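Local coordinates for protein ebony (Drosophila melanogaster, PDB 6DYR) that probably couples beta-alanine to amines such as histamine and dopamine, this chain being its C-terminal amine-selecting domain, here holding the beta-alanyl-histamine conjugate, at residues G74-F79 against F123-A128; N117-S122 against G158-N163; E32-P37 against D199-Q204. All coordinates share one frame; numbering follows the deposited sequence.

In the fold
Contacts 1 and 2 share strand 119-127, antiparallel to 71-80 and parallel to 158-163 in one mixed sheet. Their centres are about 13 Å apart. They touch at F79 O and H121 N, a probable hydrogen bond of 2.6 Å. Contact 3 joins two loops, with its centre about 22 Å from that of contact 1 and about 25 Å from that of contact 2. All three meet the bound beta-alanyl-histamine. Contact 1 offers a weak bond to its amide oxygen, and contact 2 binds its amide and amino nitrogens. Contact 3 brings E32 to its imidazole. The ligand therefore runs from the strands 119-127 and 158-163 toward the loop at 32-37.

Contact 1 of 3, residues G74-F79 against F123-A128; sequences GTALNF and FMMGTA. With HJD (N-[2-(1H-imidazol-5-yl)ethyl]-beta-alaninamide), chain B.
T75 and G126 form a hydrogen-bonded antiparallel pair. T75 N reaches G126 O at 2.9 Å, and G126 N returns to T75 O at 3.0 Å. L77 N binds M124 O at 2.8 Å. L77 O receives two weak bonds, from M124 N and F123 N. F123 and M124 thus both face L77, which is a classic beta bulge. A bulge in the fourth strand is a hallmark of GNAT acyltransferases, and the seven-strand order here is consistent with that fold. Near the bulge, M125 N turns to the ligand and makes a weak bond of 2.9 Å to the amide oxygen O1 of HJD.

Apolar contacts flank these bonds. The F123 side chain has CG between its backbone N and carbonyl carbon (chi1 74°), which lays the ring along L77. CZ of F123 touches L77 CB at 3.5 Å. CE1 of F123 meets CD2 of F79 at 3.3 Å. The two rings lie almost flat to one another, 16° apart, but displaced so far that little of one covers the other. With an alanine at F123, a gap would probably open beside L77 CB and the F79 ring would lose this neighbour. M125 CE rests on A76 CB, on the side covered by helix 133-153. L77 and M124 point the other way, toward helix 14-25.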
loop_
_atom_site.group_PDB
_atom_site.type_symbol
_atom_site.label_atom_id
_atom_site.label_comp_id
_atom_site.label_asym_id
_atom_site.label_seq_id
_atom_site.Cartn_x
_atom_site.Cartn_y
_atom_site.Cartn_z
ATOM N N GLY A 74 6.846 -6.145 9.474
ATOM C CA GLY A 74 5.911 -5.778 8.430
ATOM C C GLY A 74 4.902 -4.774 8.935
ATOM O O GLY A 74 4.717 -4.601 10.144
ATOM N N THR A 75 4.247 -4.106 7.990
ATOM C CA THR A 75 3.253 -3.108 8.346
ATOM C C THR A 75 2.234 -2.979 7.224
ATOM O O THR A 75 2.550 -3.159 6.045
ATOM C CB THR A 75 3.895 -1.747 8.637
ATOM O OG1 THR A 75 2.878 -0.811 9.009
ATOM C CG2 THR A 75 4.636 -1.226 7.413
ATOM N N ALA A 76 0.998 -2.683 7.616
ATOM C CA ALA A 76 -0.105 -2.465 6.684
ATOM C C ALA A 76 -0.740 -1.127 7.045
ATOM O O ALA A 76 -1.451 -1.016 8.047
ATOM C CB ALA A 76 -1.122 -3.598 6.744
ATOM N N LEU A 77 -0.462 -0.112 6.239
ATOM C CA LEU A 77 -1.010 1.218 6.456
ATOM C C LEU A 77 -2.358 1.309 5.753
ATOM O O LEU A 77 -2.443 1.129 4.533
ATOM C CB LEU A 77 -0.045 2.283 5.940
ATOM C CG LEU A 77 1.415 2.081 6.358
ATOM C CD1 LEU A 77 2.274 3.241 5.888
ATOM C CD2 LEU A 77 1.533 1.896 7.865
ATOM N N ASN A 78 -3.409 1.575 6.523
ATOM C CA ASN A 78 -4.766 1.594 6.006
ATOM C C ASN A 78 -5.430 2.921 6.329
ATOM O O ASN A 78 -5.186 3.519 7.379
ATOM C CB ASN A 78 -5.614 0.459 6.588
ATOM C CG ASN A 78 -4.958 -0.891 6.434
ATOM O OD1 ASN A 78 -4.772 -1.378 5.321
ATOM N ND2 ASN A 78 -4.612 -1.513 7.557
ATOM N N PHE A 79 -6.280 3.369 5.409
ATOM C CA PHE A 79 -7.164 4.502 5.630
ATOM C C PHE A 79 -8.551 4.150 5.119
ATOM O O PHE A 79 -8.717 3.266 4.275
ATOM C CB PHE A 79 -6.680 5.770 4.917
ATOM C CG PHE A 79 -5.662 6.559 5.687
ATOM C CD1 PHE A 79 -5.966 7.090 6.929
ATOM C CD2 PHE A 79 -4.411 6.801 5.148
ATOM C CE1 PHE A 79 -5.029 7.825 7.629
ATOM C CE2 PHE A 79 -3.474 7.535 5.839
ATOM C CZ PHE A 79 -3.781 8.051 7.080
ATOM N N PHE A 123 -3.693 1.008 1.405
ATOM C CA PHE A 123 -2.918 1.761 0.430
ATOM C C PHE A 123 -1.427 1.454 0.475
ATOM O O PHE A 123 -0.732 1.700 -0.518
ATOM C CB PHE A 123 -3.140 3.270 0.616
ATOM C CG PHE A 123 -2.444 3.849 1.813
ATOM C CD1 PHE A 123 -3.035 3.800 3.062
ATOM C CD2 PHE A 123 -1.203 4.457 1.686
ATOM C CE1 PHE A 123 -2.397 4.334 4.168
ATOM C CE2 PHE A 123 -0.559 4.993 2.788
ATOM C CZ PHE A 123 -1.159 4.935 4.029
ATOM N N MET A 124 -0.915 0.916 1.579
ATOM C CA MET A 124 0.509 0.625 1.654
ATOM C C MET A 124 0.738 -0.606 2.518
ATOM O O MET A 124 0.114 -0.763 3.571
ATOM C CB MET A 124 1.296 1.822 2.202
ATOM C CG MET A 124 2.680 1.983 1.586
ATOM S SD MET A 124 3.322 3.668 1.681
ATOM C CE MET A 124 2.232 4.529 0.551
ATOM N N MET A 125 1.633 -1.474 2.057
ATOM C CA MET A 125 1.989 -2.698 2.761
ATOM C C MET A 125 3.464 -2.971 2.518
ATOM O O MET A 125 3.909 -2.984 1.367
ATOM C CB MET A 125 1.127 -3.874 2.285
ATOM C CG MET A 125 1.278 -5.144 3.097
ATOM S SD MET A 125 0.012 -6.371 2.709
ATOM C CE MET A 125 -1.463 -5.577 3.344
ATOM N N GLY A 126 4.222 -3.168 3.594
ATOM C CA GLY A 126 5.650 -3.374 3.477
ATOM C C GLY A 126 6.141 -4.418 4.457
ATOM O O GLY A 126 5.501 -4.711 5.472
ATOM N N THR A 127 7.300 -4.986 4.126
ATOM C CA THR A 127 7.992 -5.936 4.981
ATOM C C THR A 127 9.444 -5.511 5.130
ATOM O O THR A 127 9.966 -4.728 4.332
ATOM C CB THR A 127 7.926 -7.363 4.425
ATOM O OG1 THR A 127 8.386 -7.364 3.070
ATOM C CG2 THR A 127 6.509 -7.896 4.479
ATOM N N ALA A 128 10.094 -6.041 6.164
ATOM C CA ALA A 128 11.493 -5.725 6.422
ATOM C C ALA A 128 12.402 -6.384 5.389
ATOM O O ALA A 128 12.095 -7.451 4.848
ATOM C CB ALA A 128 11.888 -6.175 7.830
HETATM N N1 HJD B . 2.083 3.107 -3.536
HETATM C C2 HJD B . 2.217 1.909 -4.192
HETATM N N3 HJD B . 0.287 -0.920 -2.617
HETATM C C4 HJD B . 1.185 0.834 -4.119
HETATM N N4 HJD B . -2.300 -4.462 -0.917
HETATM C C5 HJD B . 1.434 -0.093 -2.946
HETATM C C6 HJD B . 0.244 -1.677 -1.518
HETATM C C1 HJD B . 3.418 1.972 -4.827
HETATM C C3 HJD B . 3.171 3.838 -3.796
HETATM C C7 HJD B . -1.081 -2.324 -1.180
HETATM C C8 HJD B . -1.000 -3.837 -1.145
HETATM N N2 HJD B . 4.008 3.191 -4.574
HETATM O O1 HJD B . 1.224 -1.822 -0.790
#

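Contact 2 of 3, residues N117-S122 against G158-N163; sequences NQILHS and GIFTTN. With HJD (N-[2-(1H-imidazol-5-yl)ethyl]-beta-alaninamide), chain B.
L120 and I159 lie side by side on parallel strands of a beta-alpha-beta unit, strand 119-127, helix 133-153 and strand 158-163. In a GNAT-like fold these would be the fourth and fifth strands, which splay apart to open the binding site. Here the backbone pairing between them ends at S122, and the ligand lies beyond it.

Backbone bonds zip the start of the pair. L120 N binds G158 O at 3.0 Å. F160 N then binds L120 O at 2.8 Å. The last of the series runs from S122 N to F160 O. Beyond S122 a side chain takes over: the T161 hydroxyl gives its proton to S122 O.

The side-chain contacts fall on two faces. I119 CG2 packs on F160 CB at 3.4 Å, the two side chains running alongside. On the same face the H121 ring sits at an oblique 38° to the F160 ring. H121 CG is anti to the backbone N (chi1 -168°), which carries the ring beside F160. H121 NE2 is bonded to E104 of helix 93-111. On the other face, L120 and I159 pack under A151 of helix 133-153.

One edge contact is polar: the H121 ring turns its CD2 to the carbonyl oxygen F160 O at 3.2 Å.

The ligand binds where the strands part. Its amide N3 donates to T162 O with an angle of 161° at the hydrogen. Its terminal N4 makes a weak bond to N163 OD1 and a second bond, of 3.0 Å, to T161 OG1.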
loop_
_atom_site.group_PDB
_atom_site.type_symbol
_atom_site.label_atom_id
_atom_site.label_comp_id
_atom_site.label_asym_id
_atom_site.label_seq_id
_atom_site.Cartn_x
_atom_site.Cartn_y
_atom_site.Cartn_z
ATOM N N ASN A 117 -16.562 4.824 6.357
ATOM C CA ASN A 117 -16.523 3.504 6.987
ATOM C C ASN A 117 -17.050 2.417 6.056
ATOM O O ASN A 117 -17.561 1.388 6.510
ATOM C CB ASN A 117 -17.291 3.503 8.312
ATOM C CG ASN A 117 -16.780 2.454 9.283
ATOM O OD1 ASN A 117 -16.213 2.783 10.324
ATOM N ND2 ASN A 117 -16.980 1.184 8.949
ATOM N N GLN A 118 -16.936 2.636 4.748
ATOM C CA GLN A 118 -17.339 1.664 3.741
ATOM C C GLN A 118 -16.151 1.021 3.045
ATOM O O GLN A 118 -16.104 -0.203 2.898
ATOM C CB GLN A 118 -18.242 2.334 2.693
ATOM C CG GLN A 118 -19.565 2.834 3.241
ATOM C CD GLN A 118 -20.525 1.708 3.567
ATOM O OE1 GLN A 118 -20.325 0.563 3.155
ATOM N NE2 GLN A 118 -21.579 2.029 4.308
ATOM N N ILE A 119 -15.185 1.823 2.618
ATOM C CA ILE A 119 -14.082 1.363 1.787
ATOM C C ILE A 119 -12.809 1.434 2.616
ATOM O O ILE A 119 -12.279 2.523 2.868
ATOM C CB ILE A 119 -13.958 2.197 0.506
ATOM C CG1 ILE A 119 -15.327 2.387 -0.142
ATOM C CG2 ILE A 119 -13.043 1.521 -0.473
ATOM C CD1 ILE A 119 -15.281 3.251 -1.369
ATOM N N LEU A 120 -12.315 0.277 3.045
ATOM C CA LEU A 120 -11.024 0.206 3.722
ATOM C C LEU A 120 -9.930 0.211 2.660
ATOM O O LEU A 120 -9.784 -0.754 1.901
ATOM C CB LEU A 120 -10.941 -1.038 4.599
ATOM C CG LEU A 120 -9.650 -1.130 5.414
ATOM C CD1 LEU A 120 -9.577 0.014 6.414
ATOM C CD2 LEU A 120 -9.529 -2.470 6.114
ATOM N N HIS A 121 -9.174 1.301 2.588
ATOM C CA HIS A 121 -8.115 1.444 1.591
ATOM C C HIS A 121 -6.825 0.914 2.196
ATOM O O HIS A 121 -6.204 1.567 3.038
ATOM C CB HIS A 121 -7.965 2.897 1.152
ATOM C CG HIS A 121 -7.106 3.077 -0.062
ATOM N ND1 HIS A 121 -6.467 4.263 -0.355
ATOM C CD2 HIS A 121 -6.787 2.222 -1.063
ATOM C CE1 HIS A 121 -5.789 4.131 -1.481
ATOM N NE2 HIS A 121 -5.965 2.901 -1.931
ATOM N N SER A 122 -6.429 -0.288 1.782
ATOM C CA SER A 122 -5.108 -0.818 2.116
ATOM C C SER A 122 -4.123 -0.220 1.119
ATOM O O SER A 122 -3.761 -0.827 0.110
ATOM C CB SER A 122 -5.108 -2.342 2.081
ATOM O OG SER A 122 -3.796 -2.856 2.201
ATOM N N GLY A 158 -15.692 -3.537 2.445
ATOM C CA GLY A 158 -14.723 -4.293 1.674
ATOM C C GLY A 158 -13.362 -3.645 1.748
ATOM O O GLY A 158 -13.202 -2.529 2.250
ATOM N N ILE A 159 -12.375 -4.371 1.231
ATOM C CA ILE A 159 -10.987 -3.931 1.198
ATOM C C ILE A 159 -10.662 -3.499 -0.223
ATOM O O ILE A 159 -11.001 -4.198 -1.186
ATOM C CB ILE A 159 -10.034 -5.041 1.676
ATOM C CG1 ILE A 159 -10.331 -5.396 3.132
ATOM C CG2 ILE A 159 -8.583 -4.615 1.511
ATOM C CD1 ILE A 159 -9.485 -6.529 3.668
ATOM N N PHE A 160 -10.000 -2.351 -0.349
ATOM C CA PHE A 160 -9.726 -1.711 -1.627
ATOM C C PHE A 160 -8.243 -1.397 -1.698
ATOM O O PHE A 160 -7.686 -0.821 -0.757
ATOM C CB PHE A 160 -10.560 -0.435 -1.759
ATOM C CG PHE A 160 -10.439 0.261 -3.083
ATOM C CD1 PHE A 160 -10.820 -0.368 -4.255
ATOM C CD2 PHE A 160 -9.995 1.573 -3.145
ATOM C CE1 PHE A 160 -10.735 0.290 -5.469
ATOM C CE2 PHE A 160 -9.909 2.236 -4.353
ATOM C CZ PHE A 160 -10.278 1.592 -5.518
ATOM N N THR A 161 -7.600 -1.781 -2.797
ATOM C CA THR A 161 -6.168 -1.557 -2.912
ATOM C C THR A 161 -5.752 -1.635 -4.371
ATOM O O THR A 161 -6.408 -2.290 -5.186
ATOM C CB THR A 161 -5.369 -2.573 -2.087
ATOM O OG1 THR A 161 -3.973 -2.296 -2.222
ATOM C CG2 THR A 161 -5.640 -3.993 -2.567
ATOM N N THR A 162 -4.654 -0.957 -4.685
ATOM C CA THR A 162 -3.995 -1.063 -5.979
ATOM C C THR A 162 -2.677 -1.793 -5.775
ATOM O O THR A 162 -1.811 -1.320 -5.031
ATOM C CB THR A 162 -3.762 0.313 -6.598
ATOM O OG1 THR A 162 -5.026 0.935 -6.836
ATOM C CG2 THR A 162 -3.021 0.191 -7.917
ATOM N N ASN A 163 -2.534 -2.944 -6.418
ATOM C CA ASN A 163 -1.357 -3.786 -6.258
ATOM C C ASN A 163 -0.420 -3.564 -7.436
ATOM O O ASN A 163 -0.814 -3.743 -8.595
ATOM C CB ASN A 163 -1.761 -5.252 -6.128
ATOM C CG ASN A 163 -2.371 -5.554 -4.777
ATOM O OD1 ASN A 163 -1.815 -5.189 -3.746
ATOM N ND2 ASN A 163 -3.529 -6.196 -4.776
HETATM N N1 HJD B . 2.083 3.107 -3.536
HETATM C C2 HJD B . 2.217 1.909 -4.192
HETATM N N3 HJD B . 0.287 -0.920 -2.617
HETATM C C4 HJD B . 1.185 0.834 -4.119
HETATM N N4 HJD B . -2.300 -4.462 -0.917
HETATM C C5 HJD B . 1.434 -0.093 -2.946
HETATM C C6 HJD B . 0.244 -1.677 -1.518
HETATM C C1 HJD B . 3.418 1.972 -4.827
HETATM C C3 HJD B . 3.171 3.838 -3.796
HETATM C C7 HJD B . -1.081 -2.324 -1.180
HETATM C C8 HJD B . -1.000 -3.837 -1.145
HETATM N N2 HJD B . 4.008 3.191 -4.574
HETATM O O1 HJD B . 1.224 -1.822 -0.790
#

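Contact 3 of 3, residues E32-P37 against D199-Q204; sequences EQWLKP and DAPDEQ. With HJD (N-[2-(1H-imidazol-5-yl)ethyl]-beta-alaninamide), chain B.
W34 lays its indole against the 199-204 loop. Its CB points toward that loop, and CG stands anti to the carbonyl carbon (chi1 -51°), which sends the ring out over A200. CD1 comes first, 3.9 Å from A200 CB. Next is NE1, which donates to Q204 OE1 at 2.8 Å. The bond uses a lone pair in the amide plane, but it is bent to 142° at the hydrogen and lies 22° out of the indole plane. CE2 has A200 CB at 3.4 Å. The methyl sits over one face of the five-membered ring, a CH-pi contact 3.6 Å from its centroid. On the six-membered ring, CE3 meets D199 CB and CZ3 lies 3.5 Å from D199 O. W34 CZ2 touches P201 CD at 3.8 Å. CH2 ends the ring near D199 O and A200 CA. Q33 CG, from the same segment as W34, lies toward the rim of the opposite face.

Q204 reaches W34 on an extended chain. Its NE2 is held by D30 O, which helps fix the amide's rotation. Q204 also closes a type I beta turn that begins at P201.

The two loops meet at the surface. W34 ends a 3-10 segment, 32-34. Only its other end reaches the amine-binding pocket, where buried E32 brings OE1 to 2.9 Å from imidazole N2 of HJD.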
loop_
_atom_site.group_PDB
_atom_site.type_symbol
_atom_site.label_atom_id
_atom_site.label_comp_id
_atom_site.label_asym_id
_atom_site.label_seq_id
_atom_site.Cartn_x
_atom_site.Cartn_y
_atom_site.Cartn_z
ATOM N N GLU A 32 8.357 3.176 -8.756
ATOM C CA GLU A 32 9.385 4.168 -8.460
ATOM C C GLU A 32 10.676 3.922 -9.227
ATOM O O GLU A 32 11.451 4.866 -9.423
ATOM C CB GLU A 32 9.674 4.189 -6.955
ATOM C CG GLU A 32 8.611 4.879 -6.108
ATOM C CD GLU A 32 7.332 4.071 -5.930
ATOM O OE1 GLU A 32 6.543 4.414 -5.025
ATOM O OE2 GLU A 32 7.104 3.103 -6.686
ATOM N N GLN A 33 10.934 2.681 -9.653
ATOM C CA GLN A 33 12.163 2.392 -10.384
ATOM C C GLN A 33 12.222 3.149 -11.704
ATOM O O GLN A 33 13.314 3.429 -12.212
ATOM C CB GLN A 33 12.284 0.891 -10.635
ATOM C CG GLN A 33 11.154 0.330 -11.483
ATOM C CD GLN A 33 11.271 -1.162 -11.715
ATOM O OE1 GLN A 33 10.265 -1.855 -11.872
ATOM N NE2 GLN A 33 12.500 -1.664 -11.742
ATOM N N TRP A 34 11.069 3.493 -12.267
ATOM C CA TRP A 34 11.019 4.172 -13.552
ATOM C C TRP A 34 11.088 5.687 -13.427
ATOM O O TRP A 34 11.283 6.369 -14.438
ATOM C CB TRP A 34 9.752 3.756 -14.304
ATOM C CG TRP A 34 9.618 2.270 -14.369
ATOM C CD1 TRP A 34 8.687 1.501 -13.738
ATOM C CD2 TRP A 34 10.474 1.367 -15.076
ATOM N NE1 TRP A 34 8.902 0.171 -14.021
ATOM C CE2 TRP A 34 9.994 0.065 -14.840
ATOM C CE3 TRP A 34 11.596 1.534 -15.894
ATOM C CZ2 TRP A 34 10.596 -1.061 -15.394
ATOM C CZ3 TRP A 34 12.190 0.418 -16.440
ATOM C CH2 TRP A 34 11.691 -0.864 -16.189
ATOM N N LEU A 35 10.945 6.223 -12.217
ATOM C CA LEU A 35 11.143 7.640 -11.958
ATOM C C LEU A 35 12.588 7.970 -11.607
ATOM O O LEU A 35 12.860 9.081 -11.143
ATOM C CB LEU A 35 10.216 8.106 -10.833
ATOM C CG LEU A 35 8.719 7.887 -11.062
ATOM C CD1 LEU A 35 7.917 8.347 -9.857
ATOM C CD2 LEU A 35 8.259 8.602 -12.319
ATOM N N LYS A 36 13.510 7.032 -11.808
ATOM C CA LYS A 36 14.913 7.298 -11.536
ATOM C C LYS A 36 15.487 8.236 -12.596
ATOM O O LYS A 36 15.234 8.054 -13.792
ATOM C CB LYS A 36 15.722 6.001 -11.516
ATOM C CG LYS A 36 15.399 5.058 -10.371
ATOM C CD LYS A 36 16.396 3.908 -10.331
ATOM C CE LYS A 36 16.067 2.926 -9.220
ATOM N NZ LYS A 36 17.120 1.883 -9.071
ATOM N N PRO A 37 16.261 9.251 -12.192
ATOM C CA PRO A 37 16.472 9.586 -10.781
ATOM C C PRO A 37 15.572 10.729 -10.328
ATOM O O PRO A 37 14.697 11.163 -11.078
ATOM C CB PRO A 37 17.937 10.001 -10.750
ATOM C CG PRO A 37 18.130 10.658 -12.085
ATOM C CD PRO A 37 17.208 9.964 -13.065
ATOM N N ASP A 199 9.052 3.380 -19.875
ATOM C CA ASP A 199 10.151 2.439 -20.047
ATOM C C ASP A 199 9.877 1.087 -19.403
ATOM O O ASP A 199 10.686 0.166 -19.568
ATOM C CB ASP A 199 11.443 3.024 -19.474
ATOM C CG ASP A 199 11.964 4.187 -20.289
ATOM O OD1 ASP A 199 11.792 4.170 -21.526
ATOM O OD2 ASP A 199 12.540 5.122 -19.691
ATOM N N ALA A 200 8.774 0.950 -18.670
ATOM C CA ALA A 200 8.411 -0.333 -18.093
ATOM C C ALA A 200 7.868 -1.260 -19.178
ATOM O O ALA A 200 7.211 -0.805 -20.118
ATOM C CB ALA A 200 7.362 -0.149 -17.002
ATOM N N PRO A 201 8.127 -2.563 -19.072
ATOM C CA PRO A 201 7.584 -3.497 -20.063
ATOM C C PRO A 201 6.065 -3.527 -20.007
ATOM O O PRO A 201 5.446 -3.142 -19.012
ATOM C CB PRO A 201 8.187 -4.846 -19.653
ATOM C CG PRO A 201 8.497 -4.691 -18.200
ATOM C CD PRO A 201 8.896 -3.253 -18.023
ATOM N N ASP A 202 5.464 -3.990 -21.107
ATOM C CA ASP A 202 4.007 -4.080 -21.170
ATOM C C ASP A 202 3.448 -4.992 -20.088
ATOM O O ASP A 202 2.296 -4.827 -19.668
ATOM C CB ASP A 202 3.568 -4.571 -22.550
ATOM C CG ASP A 202 3.891 -3.583 -23.653
ATOM O OD1 ASP A 202 4.395 -2.485 -23.340
ATOM O OD2 ASP A 202 3.641 -3.906 -24.832
ATOM N N GLU A 203 4.250 -5.944 -19.611
ATOM C CA GLU A 203 3.759 -6.926 -18.654
ATOM C C GLU A 203 3.563 -6.342 -17.260
ATOM O O GLU A 203 2.900 -6.973 -16.431
ATOM C CB GLU A 203 4.714 -8.119 -18.592
ATOM C CG GLU A 203 4.813 -8.912 -19.895
ATOM C CD GLU A 203 5.591 -8.182 -20.977
ATOM O OE1 GLU A 203 6.547 -7.454 -20.631
ATOM O OE2 GLU A 203 5.238 -8.320 -22.168
ATOM N N GLN A 204 4.115 -5.164 -16.978
ATOM C CA GLN A 204 3.983 -4.570 -15.653
ATOM C C GLN A 204 2.626 -3.885 -15.533
ATOM O O GLN A 204 2.338 -2.922 -16.255
ATOM C CB GLN A 204 5.111 -3.582 -15.378
ATOM C CG GLN A 204 5.110 -3.080 -13.943
ATOM C CD GLN A 204 6.202 -2.071 -13.664
ATOM O OE1 GLN A 204 7.258 -2.090 -14.293
ATOM N NE2 GLN A 204 5.949 -1.177 -12.717
HETATM N N1 HJD B . 2.083 3.107 -3.536
HETATM C C2 HJD B . 2.217 1.909 -4.192
HETATM N N3 HJD B . 0.287 -0.920 -2.617
HETATM C C4 HJD B . 1.185 0.834 -4.119
HETATM N N4 HJD B . -2.300 -4.462 -0.917
HETATM C C5 HJD B . 1.434 -0.093 -2.946
HETATM C C6 HJD B . 0.244 -1.677 -1.518
HETATM C C1 HJD B . 3.418 1.972 -4.827
HETATM C C3 HJD B . 3.171 3.838 -3.796
HETATM C C7 HJD B . -1.081 -2.324 -1.180
HETATM C C8 HJD B . -1.000 -3.837 -1.145
HETATM N N2 HJD B . 4.008 3.191 -4.574
HETATM O O1 HJD B . 1.224 -1.822 -0.790
#